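Local coordinates for protein flagellar assembly factor FliW (Geobacillus thermodenitrificans, PDB 5DMD) that probably acts as an anti-CsrA protein that binds CsrA and relieves its repression of flagellin translation, and also binds flagellin and takes part in flagellum assembly, at residues Thr6-Ile12 against Leu37-Glu41; Ile19-Gln24 against Arg120-Gln124; Glu32-Val36 against Leu48-Thr53. The protein carries 1 engineered substitution. One frame throughout, in Å; residues are numbered along the deposited sequence.

Contact 1: Thr6-Ile12 against Leu37-Glu41; sequences TKYHGDI and LLQLE. Engineered in segment 37-41: Gln39 (natural residue Pro).
This is a surface contact between a loop and the later part of strand 34-39 and the residues after it. Thr6-Ile12 covers the loop after strand 3-4 and enters strand 12-13 at Ile12, and its side chains reach Leu37-Glu41. The backbones stay apart. The nearest CA atoms, Tyr8 to Leu40 and His9 to Leu38, are 8.2 Å apart, and 264 Å² is buried in all. His9 bridges the gap. Its side chain is in the m rotamer (chi2 84°), and His9 NE2 donates to the backbone Gln39 O at 3.0 Å, with an angle of 165° at the hydrogen. One face of the imidazole lies against Leu38. Leu38 CB is 3.9 Å from the ring centroid, a CH-pi contact. Leu38 is mt, and it also meets Ile12 (CD1 to Leu38 CD2, 3.7 Å) and Thr6 (CG2 to Leu38 CD1, 4.1 Å). The loop is shaped by an ST motif. Thr6 is a p rotamer, and Thr6 OG1 accepts from His9 N at 2.9 Å while donating to Gly10 O at 2.7 Å. In the other segment, Leu40 is the centre of an inverse gamma turn (phi -81°, psi 89°), and Leu40 CD2 lies 4.4 Å from Tyr8 CB. Gln39 is engineered (Pro in nature). Its CB points away from the loop; His9 bonds to its main-chain O. Lys7 N bonds to Gln49 OE1 of strand 45-50.

Contact 2: Ile19-Gln24 against Arg120-Gln124; sequences IVRFEQ and RLGKQ
Two main-chain hydrogen bonds hold these segments together at a single bridge. Arg21 N donates to Arg120 O (2.9 Å), and Gly122 N donates to Arg21 O (2.8 Å), so Arg21 sits opposite Leu121, with CA atoms 5.0 Å apart. This is the pattern of a parallel bridge, and the segments run 41° apart. Beyond it the chains diverge and water takes over. Gly122 O receives water 1 and water 2, each at 2.9 Å. Water 1 accepts from Glu23 N and water 2 from Gln24 N, both at 3.0 Å. Arg120 has left-handed angles (59°/43°) in a G1 bulge, and its guanidinium bonds to Lys17 O and Val117 O. Lys123 NZ bonds to Thr78 OG1 and Gln81 OE1 of helix 76-81. The Phe22 ring (m) covers Gly122, whose CA is 3.8 Å from the ring centroid; a CB there would clash. Strand 20-21 also pairs with strand 34-39, and strand 121-124 with strand 106-116, so the bridge joins two ends of the curled sheet.

Contact 3: Glu32-Val36 against Leu48-Thr53; sequences EKQFV and LQSVNT
Glu32 receives two side-chain hydrogen bonds from 48-53. Ser50 OG donates to Glu32 OE1 at 2.6 Å, and Thr53 OG1 donates to Glu32 OE2 at a very short 2.5 Å. Glu32 takes chi1 and chi2 both m, which turns its carboxylate toward 48-53. Ser50 OG also accepts from Asn52 N (3.1 Å) and Thr53 N (2.9 Å), an ST turn and an ST motif on one hydroxyl. The chain is thus turned as it leaves the strand. Main-chain bonds follow. Val36 N to Gln49 O and Gln49 N to Val36 O are both 2.8 Å, making Val36-Gln49 an antiparallel hydrogen-bonded pair (CA-CA 5.2 Å). The Gln49 amide donates from NE2 to Ser50 O at 3.1 Å, and its OE1 accepts from Lys7 N. Phe35-Ser50 is the adjoining non-hydrogen-bonded pair (CA-CA 4.4 Å), and Val51 N donates to Gln34 O at 3.1 Å. This is the open end of the beta hairpin formed by strands 34-39 and 45-50. The axes of 34-36 and 48-50 approach to 4.6 Å at 135°, so the pairing is strongly twisted. Phe35 and Ser50 project on one face, Val36 and Gln49 on the other. On the first, Phe35 (m, chi2 87°) packs on Leu48, with Phe35 CD2 to Leu48 CG at 3.6 Å. Phe22 meets the same ring edge-to-face. On the other, Val36 CG1 lies 3.9 Å from Gln49 CB and 4.4 Å from Val51 CG2.

How the contacts relate
All three contacts reach the same curled antiparallel sheet, and strand 34-39 connects them. Contacts 1 and 3 both use that strand, with centres about 12 Å apart. Contact 2 uses its neighbour, strand 20-21; its centre is about 9 Å from that of contact 3 and about 18 Å from that of contact 1. Backbone bonds from Val20 N to Phe35 O and from Phe22 N to Lys33 O link contacts 2 and 3. Leu37 packs on Val20 between contacts 1 and 2. Along the chain, the segments of contact 1 alternate with those of contacts 2 and 3, while contact 3 falls wholly between the two segments of contact 2. The N-terminal loop, the hairpin and strand 121-124 thus meet around strands 20-21 and 34-39.

Contact 1: Thr6-Ile12 against Leu37-Glu41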
loop_
_atom_site.group_PDB
_atom_site.type_symbol
_atom_site.label_atom_id
_atom_site.label_comp_id
_atom_site.label_asym_id
_atom_site.label_seq_id
_atom_site.Cartn_x
_atom_site.Cartn_y
_atom_site.Cartn_z
ATOM N N THR A 6 -7.286 -11.538 11.200
ATOM C CA THR A 6 -7.078 -10.275 10.492
ATOM C C THR A 6 -7.509 -9.100 11.358
ATOM O O THR A 6 -8.136 -9.258 12.409
ATOM C CB THR A 6 -7.851 -10.195 9.169
ATOM O OG1 THR A 6 -9.255 -10.114 9.443
ATOM C CG2 THR A 6 -7.576 -11.405 8.274
ATOM N N LYS A 7 -7.192 -7.900 10.874
ATOM C CA LYS A 7 -7.548 -6.687 11.603
ATOM C C LYS A 7 -9.010 -6.316 11.407
ATOM O O LYS A 7 -9.676 -5.903 12.364
ATOM C CB LYS A 7 -6.664 -5.521 11.158
ATOM C CG LYS A 7 -6.904 -4.253 11.973
ATOM C CD LYS A 7 -5.711 -3.324 11.908
ATOM C CE LYS A 7 -6.082 -1.953 12.456
ATOM N NZ LYS A 7 -4.918 -1.029 12.403
ATOM N N TYR A 8 -9.523 -6.444 10.182
ATOM C CA TYR A 8 -10.835 -5.925 9.827
ATOM C C TYR A 8 -11.806 -6.956 9.270
ATOM O O TYR A 8 -12.981 -6.615 9.080
ATOM C CB TYR A 8 -10.703 -4.812 8.777
ATOM C CG TYR A 8 -9.931 -3.595 9.208
ATOM C CD1 TYR A 8 -10.442 -2.719 10.156
ATOM C CD2 TYR A 8 -8.700 -3.310 8.646
ATOM C CE1 TYR A 8 -9.739 -1.588 10.534
ATOM C CE2 TYR A 8 -7.984 -2.183 9.015
ATOM C CZ TYR A 8 -8.510 -1.328 9.961
ATOM O OH TYR A 8 -7.801 -0.207 10.330
ATOM N N HIS A 9 -11.364 -8.181 8.975
ATOM C CA HIS A 9 -12.190 -9.142 8.254
ATOM C C HIS A 9 -12.558 -10.371 9.072
ATOM O O HIS A 9 -13.209 -11.276 8.540
ATOM C CB HIS A 9 -11.481 -9.581 6.966
ATOM C CG HIS A 9 -11.381 -8.500 5.939
ATOM N ND1 HIS A 9 -10.378 -7.548 5.948
ATOM C CD2 HIS A 9 -12.160 -8.217 4.869
ATOM C CE1 HIS A 9 -10.553 -6.722 4.931
ATOM N NE2 HIS A 9 -11.622 -7.111 4.257
ATOM N N GLY A 10 -12.175 -10.428 10.339
ATOM C CA GLY A 10 -12.334 -11.648 11.108
ATOM C C GLY A 10 -11.393 -12.741 10.620
ATOM O O GLY A 10 -10.452 -12.504 9.863
ATOM N N ASP A 11 -11.657 -13.962 11.079
ATOM C CA ASP A 11 -10.850 -15.091 10.635
ATOM C C ASP A 11 -11.241 -15.484 9.212
ATOM O O ASP A 11 -12.420 -15.738 8.935
ATOM C CB ASP A 11 -11.059 -16.299 11.547
ATOM C CG ASP A 11 -10.451 -16.129 12.930
ATOM O OD1 ASP A 11 -9.904 -15.061 13.254
ATOM O OD2 ASP A 11 -10.552 -17.096 13.718
ATOM N N ILE A 12 -10.255 -15.599 8.320
ATOM C CA ILE A 12 -10.533 -15.935 6.930
ATOM C C ILE A 12 -9.636 -17.076 6.464
ATOM O O ILE A 12 -8.592 -17.368 7.054
ATOM C CB ILE A 12 -10.441 -14.722 5.961
ATOM C CG1 ILE A 12 -8.996 -14.244 5.785
ATOM C CG2 ILE A 12 -11.300 -13.548 6.446
ATOM C CD1 ILE A 12 -8.838 -13.103 4.883
ATOM N N LEU A 37 -3.908 -9.008 0.163
ATOM C CA LEU A 37 -4.647 -7.780 -0.101
ATOM C C LEU A 37 -6.131 -8.094 -0.020
ATOM O O LEU A 37 -6.633 -8.919 -0.786
ATOM C CB LEU A 37 -4.296 -7.212 -1.475
ATOM C CG LEU A 37 -3.009 -6.392 -1.629
ATOM C CD1 LEU A 37 -1.766 -7.162 -1.201
ATOM C CD2 LEU A 37 -2.867 -5.925 -3.067
ATOM N N LEU A 38 -6.831 -7.432 0.901
ATOM C CA LEU A 38 -8.229 -7.730 1.184
ATOM C C LEU A 38 -9.071 -6.489 0.951
ATOM O O LEU A 38 -8.909 -5.485 1.650
ATOM C CB LEU A 38 -8.404 -8.220 2.622
ATOM C CG LEU A 38 -7.520 -9.367 3.088
ATOM C CD1 LEU A 38 -7.657 -9.568 4.590
ATOM C CD2 LEU A 38 -7.934 -10.646 2.338
ATOM N N GLN A 39 -9.991 -6.572 -0.004
ATOM C CA GLN A 39 -10.868 -5.446 -0.282
ATOM C C GLN A 39 -11.748 -5.143 0.925
ATOM O O GLN A 39 -12.287 -6.049 1.573
ATOM C CB GLN A 39 -11.725 -5.741 -1.512
ATOM C CG GLN A 39 -10.925 -5.779 -2.807
ATOM C CD GLN A 39 -11.799 -5.715 -4.045
ATOM O OE1 GLN A 39 -12.490 -6.677 -4.383
ATOM N NE2 GLN A 39 -11.772 -4.575 -4.727
ATOM N N LEU A 40 -11.853 -3.856 1.249
ATOM C CA LEU A 40 -12.801 -3.363 2.244
ATOM C C LEU A 40 -14.129 -3.257 1.510
ATOM O O LEU A 40 -14.462 -2.220 0.935
ATOM C CB LEU A 40 -12.344 -2.014 2.785
ATOM C CG LEU A 40 -11.662 -1.980 4.153
ATOM C CD1 LEU A 40 -11.851 -0.620 4.807
ATOM C CD2 LEU A 40 -12.191 -3.087 5.054
ATOM N N GLU A 41 -14.878 -4.358 1.532
ATOM C CA GLU A 41 -16.028 -4.603 0.651
ATOM C C GLU A 41 -16.724 -3.373 0.073
ATOM O O GLU A 41 -16.863 -3.241 -1.145
ATOM C CB GLU A 41 -17.073 -5.464 1.353
ATOM C CG GLU A 41 -18.234 -5.805 0.440
ATOM C CD GLU A 41 -19.155 -6.845 1.030
ATOM O OE1 GLU A 41 -19.215 -6.932 2.273
ATOM O OE2 GLU A 41 -19.812 -7.572 0.256
#

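Contact 2: Ile19-Gln24 against Arg120-Gln124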
loop_
_atom_site.group_PDB
_atom_site.type_symbol
_atom_site.label_atom_id
_atom_site.label_comp_id
_atom_site.label_asym_id
_atom_site.label_seq_id
_atom_site.Cartn_x
_atom_site.Cartn_y
_atom_site.Cartn_z
ATOM N N ILE A 19 -0.957 -14.951 -1.684
ATOM C CA ILE A 19 0.064 -14.287 -0.875
ATOM C C ILE A 19 0.993 -13.477 -1.766
ATOM O O ILE A 19 1.502 -13.978 -2.777
ATOM C CB ILE A 19 0.845 -15.308 -0.035
ATOM C CG1 ILE A 19 -0.118 -15.999 0.935
ATOM C CG2 ILE A 19 2.021 -14.650 0.701
ATOM C CD1 ILE A 19 0.523 -17.055 1.803
ATOM N N VAL A 20 1.216 -12.221 -1.393
ATOM C CA VAL A 20 2.247 -11.388 -2.000
ATOM C C VAL A 20 3.459 -11.421 -1.085
ATOM O O VAL A 20 3.362 -11.082 0.104
ATOM C CB VAL A 20 1.767 -9.945 -2.204
ATOM C CG1 VAL A 20 2.869 -9.109 -2.868
ATOM C CG2 VAL A 20 0.502 -9.912 -3.039
ATOM N N ARG A 21 4.601 -11.831 -1.634
ATOM C CA ARG A 21 5.839 -11.889 -0.872
ATOM C C ARG A 21 6.561 -10.553 -0.956
ATOM O O ARG A 21 6.778 -10.020 -2.051
ATOM C CB ARG A 21 6.761 -12.998 -1.378
ATOM C CG ARG A 21 8.069 -13.057 -0.600
ATOM C CD ARG A 21 8.980 -14.197 -1.031
ATOM N NE ARG A 21 10.091 -14.364 -0.099
ATOM C CZ ARG A 21 9.980 -14.837 1.137
ATOM N NH1 ARG A 21 8.827 -15.286 1.606
ATOM N NH2 ARG A 21 11.056 -14.869 1.918
ATOM N N PHE A 22 6.918 -10.012 0.205
ATOM C CA PHE A 22 7.755 -8.822 0.341
ATOM C C PHE A 22 9.110 -9.327 0.837
ATOM O O PHE A 22 9.301 -9.557 2.032
ATOM C CB PHE A 22 7.105 -7.874 1.351
ATOM C CG PHE A 22 5.957 -7.065 0.794
ATOM C CD1 PHE A 22 4.763 -7.656 0.448
ATOM C CD2 PHE A 22 6.089 -5.690 0.664
ATOM C CE1 PHE A 22 3.722 -6.894 -0.045
ATOM C CE2 PHE A 22 5.051 -4.918 0.176
ATOM C CZ PHE A 22 3.865 -5.521 -0.179
ATOM N N GLU A 23 10.060 -9.496 -0.083
ATOM C CA GLU A 23 11.303 -10.177 0.273
ATOM C C GLU A 23 12.125 -9.394 1.294
ATOM O O GLU A 23 12.873 -9.994 2.078
ATOM C CB GLU A 23 12.111 -10.483 -0.985
ATOM C CG GLU A 23 11.439 -11.526 -1.872
ATOM C CD GLU A 23 12.146 -11.732 -3.197
ATOM O OE1 GLU A 23 13.046 -10.933 -3.526
ATOM O OE2 GLU A 23 11.785 -12.685 -3.918
ATOM N N GLN A 24 11.987 -8.074 1.334
ATOM C CA GLN A 24 12.662 -7.260 2.335
ATOM C C GLN A 24 11.751 -6.881 3.486
ATOM O O GLN A 24 12.099 -5.983 4.264
ATOM C CB GLN A 24 13.231 -5.982 1.705
ATOM C CG GLN A 24 14.340 -6.215 0.703
ATOM C CD GLN A 24 14.925 -4.922 0.177
ATOM O OE1 GLN A 24 14.209 -3.947 -0.051
ATOM N NE2 GLN A 24 16.239 -4.902 -0.005
ATOM N N ARG A 120 3.614 -11.868 -7.874
ATOM C CA ARG A 120 3.301 -11.876 -6.443
ATOM C C ARG A 120 4.464 -11.363 -5.593
ATOM O O ARG A 120 4.798 -11.944 -4.554
ATOM C CB ARG A 120 2.845 -13.263 -5.971
ATOM C CG ARG A 120 1.580 -13.784 -6.622
ATOM C CD ARG A 120 0.412 -12.833 -6.479
ATOM N NE ARG A 120 -0.847 -13.567 -6.475
ATOM C CZ ARG A 120 -1.731 -13.547 -7.464
ATOM N NH1 ARG A 120 -1.534 -12.824 -8.555
ATOM N NH2 ARG A 120 -2.840 -14.278 -7.359
ATOM N N LEU A 121 5.098 -10.277 -6.037
ATOM C CA LEU A 121 6.219 -9.677 -5.325
ATOM C C LEU A 121 5.913 -8.224 -4.985
ATOM O O LEU A 121 5.419 -7.473 -5.831
ATOM C CB LEU A 121 7.470 -9.694 -6.206
ATOM C CG LEU A 121 7.997 -11.050 -6.667
ATOM C CD1 LEU A 121 9.064 -10.856 -7.755
ATOM C CD2 LEU A 121 8.563 -11.842 -5.496
ATOM N N GLY A 122 6.260 -7.808 -3.764
ATOM C CA GLY A 122 5.944 -6.467 -3.307
ATOM C C GLY A 122 7.119 -5.796 -2.619
ATOM O O GLY A 122 8.024 -6.451 -2.105
ATOM N N LYS A 123 7.079 -4.464 -2.616
ATOM C CA LYS A 123 8.056 -3.657 -1.902
ATOM C C LYS A 123 7.390 -2.349 -1.510
ATOM O O LYS A 123 6.579 -1.815 -2.269
ATOM C CB LYS A 123 9.269 -3.353 -2.798
ATOM C CG LYS A 123 10.365 -2.500 -2.143
ATOM C CD LYS A 123 11.576 -2.357 -3.061
ATOM C CE LYS A 123 12.664 -1.527 -2.393
ATOM N NZ LYS A 123 13.820 -1.290 -3.312
ATOM N N GLN A 124 7.724 -1.830 -0.328
ATOM C CA GLN A 124 7.420 -0.436 -0.021
ATOM C C GLN A 124 8.644 0.397 -0.364
ATOM O O GLN A 124 9.705 0.230 0.252
ATOM C CB GLN A 124 7.012 -0.214 1.438
ATOM C CG GLN A 124 6.707 1.262 1.698
ATOM C CD GLN A 124 5.981 1.526 2.999
ATOM O OE1 GLN A 124 6.197 0.835 4.000
ATOM N NE2 GLN A 124 5.115 2.530 2.995
HETATM O O HOH W 1 9.672 -8.644 -2.904
HETATM O O HOH W 2 10.188 -6.173 -0.227
#

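Contact 3: Glu32-Val36 against Leu48-Thr53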
loop_
_atom_site.group_PDB
_atom_site.type_symbol
_atom_site.label_atom_id
_atom_site.label_comp_id
_atom_site.label_asym_id
_atom_site.label_seq_id
_atom_site.Cartn_x
_atom_site.Cartn_y
_atom_site.Cartn_z
ATOM N N GLU A 32 8.242 -9.208 8.311
ATOM C CA GLU A 32 6.902 -9.366 7.753
ATOM C C GLU A 32 7.014 -9.461 6.238
ATOM O O GLU A 32 6.999 -8.456 5.522
ATOM C CB GLU A 32 6.010 -8.220 8.216
ATOM C CG GLU A 32 5.796 -8.214 9.716
ATOM C CD GLU A 32 4.778 -9.269 10.157
ATOM O OE1 GLU A 32 4.045 -9.807 9.292
ATOM O OE2 GLU A 32 4.691 -9.537 11.372
ATOM N N LYS A 33 7.123 -10.695 5.748
ATOM C CA LYS A 33 7.401 -10.957 4.347
ATOM C C LYS A 33 6.218 -11.522 3.573
ATOM O O LYS A 33 6.351 -11.769 2.371
ATOM C CB LYS A 33 8.615 -11.881 4.206
ATOM C CG LYS A 33 9.897 -11.283 4.803
ATOM C CD LYS A 33 11.122 -12.081 4.374
ATOM C CE LYS A 33 12.358 -11.688 5.174
ATOM N NZ LYS A 33 12.725 -10.253 5.012
ATOM N N GLN A 34 5.066 -11.729 4.214
ATOM C CA GLN A 34 3.907 -12.330 3.567
ATOM C C GLN A 34 2.674 -11.503 3.887
ATOM O O GLN A 34 2.326 -11.334 5.065
ATOM C CB GLN A 34 3.703 -13.766 4.043
ATOM C CG GLN A 34 4.734 -14.734 3.507
ATOM C CD GLN A 34 4.781 -16.014 4.311
ATOM O OE1 GLN A 34 4.598 -17.101 3.770
ATOM N NE2 GLN A 34 5.019 -15.890 5.609
ATOM N N PHE A 35 2.015 -11.002 2.843
ATOM C CA PHE A 35 0.805 -10.207 2.989
ATOM C C PHE A 35 -0.255 -10.684 2.010
ATOM O O PHE A 35 0.034 -11.259 0.958
ATOM C CB PHE A 35 1.083 -8.724 2.693
ATOM C CG PHE A 35 1.856 -8.030 3.763
ATOM C CD1 PHE A 35 3.246 -8.055 3.772
ATOM C CD2 PHE A 35 1.194 -7.329 4.760
ATOM C CE1 PHE A 35 3.957 -7.399 4.782
ATOM C CE2 PHE A 35 1.893 -6.685 5.769
ATOM C CZ PHE A 35 3.277 -6.715 5.777
ATOM N N VAL A 36 -1.499 -10.427 2.364
ATOM C CA VAL A 36 -2.613 -10.602 1.444
ATOM C C VAL A 36 -3.324 -9.263 1.330
ATOM O O VAL A 36 -3.311 -8.455 2.265
ATOM C CB VAL A 36 -3.578 -11.732 1.887
ATOM C CG1 VAL A 36 -4.116 -11.479 3.290
ATOM C CG2 VAL A 36 -4.717 -11.924 0.896
ATOM N N LEU A 48 -3.814 -4.061 3.315
ATOM C CA LEU A 48 -2.576 -4.833 3.228
ATOM C C LEU A 48 -2.432 -5.581 4.550
ATOM O O LEU A 48 -2.030 -5.001 5.559
ATOM C CB LEU A 48 -1.400 -3.890 2.974
ATOM C CG LEU A 48 -0.037 -4.561 2.811
ATOM C CD1 LEU A 48 -0.009 -5.412 1.541
ATOM C CD2 LEU A 48 1.062 -3.502 2.803
ATOM N N GLN A 49 -2.766 -6.874 4.550
ATOM C CA GLN A 49 -2.921 -7.661 5.775
ATOM C C GLN A 49 -1.780 -8.659 5.918
ATOM O O GLN A 49 -1.590 -9.517 5.051
ATOM C CB GLN A 49 -4.249 -8.420 5.735
ATOM C CG GLN A 49 -4.464 -9.371 6.904
ATOM C CD GLN A 49 -4.659 -8.641 8.217
ATOM O OE1 GLN A 49 -5.579 -7.837 8.370
ATOM N NE2 GLN A 49 -3.760 -8.895 9.166
ATOM N N SER A 50 -1.037 -8.567 7.018
ATOM C CA SER A 50 -0.022 -9.568 7.305
ATOM C C SER A 50 -0.666 -10.933 7.527
ATOM O O SER A 50 -1.676 -11.059 8.225
ATOM C CB SER A 50 0.748 -9.181 8.568
ATOM O OG SER A 50 1.548 -10.273 8.990
ATOM N N VAL A 51 -0.057 -11.971 6.945
ATOM C CA VAL A 51 -0.484 -13.357 7.143
ATOM C C VAL A 51 -0.029 -13.921 8.478
ATOM O O VAL A 51 -0.564 -14.941 8.930
ATOM C CB VAL A 51 0.075 -14.140 5.937
ATOM C CG1 VAL A 51 -0.105 -15.645 6.087
ATOM C CG2 VAL A 51 -0.564 -13.661 4.667
ATOM N N ASN A 52 0.917 -13.262 9.147
ATOM C CA ASN A 52 1.452 -13.761 10.404
ATOM C C ASN A 52 1.049 -12.942 11.619
ATOM O O ASN A 52 1.045 -13.482 12.728
ATOM C CB ASN A 52 2.985 -13.812 10.334
ATOM C CG ASN A 52 3.469 -14.773 9.287
ATOM O OD1 ASN A 52 3.325 -15.984 9.440
ATOM N ND2 ASN A 52 4.034 -14.244 8.204
ATOM N N THR A 53 0.711 -11.666 11.443
ATOM C CA THR A 53 0.442 -10.753 12.552
ATOM C C THR A 53 -0.902 -10.068 12.319
ATOM O O THR A 53 -0.983 -9.113 11.527
ATOM C CB THR A 53 1.549 -9.709 12.655
ATOM O OG1 THR A 53 2.813 -10.367 12.761
ATOM C CG2 THR A 53 1.346 -8.842 13.890
#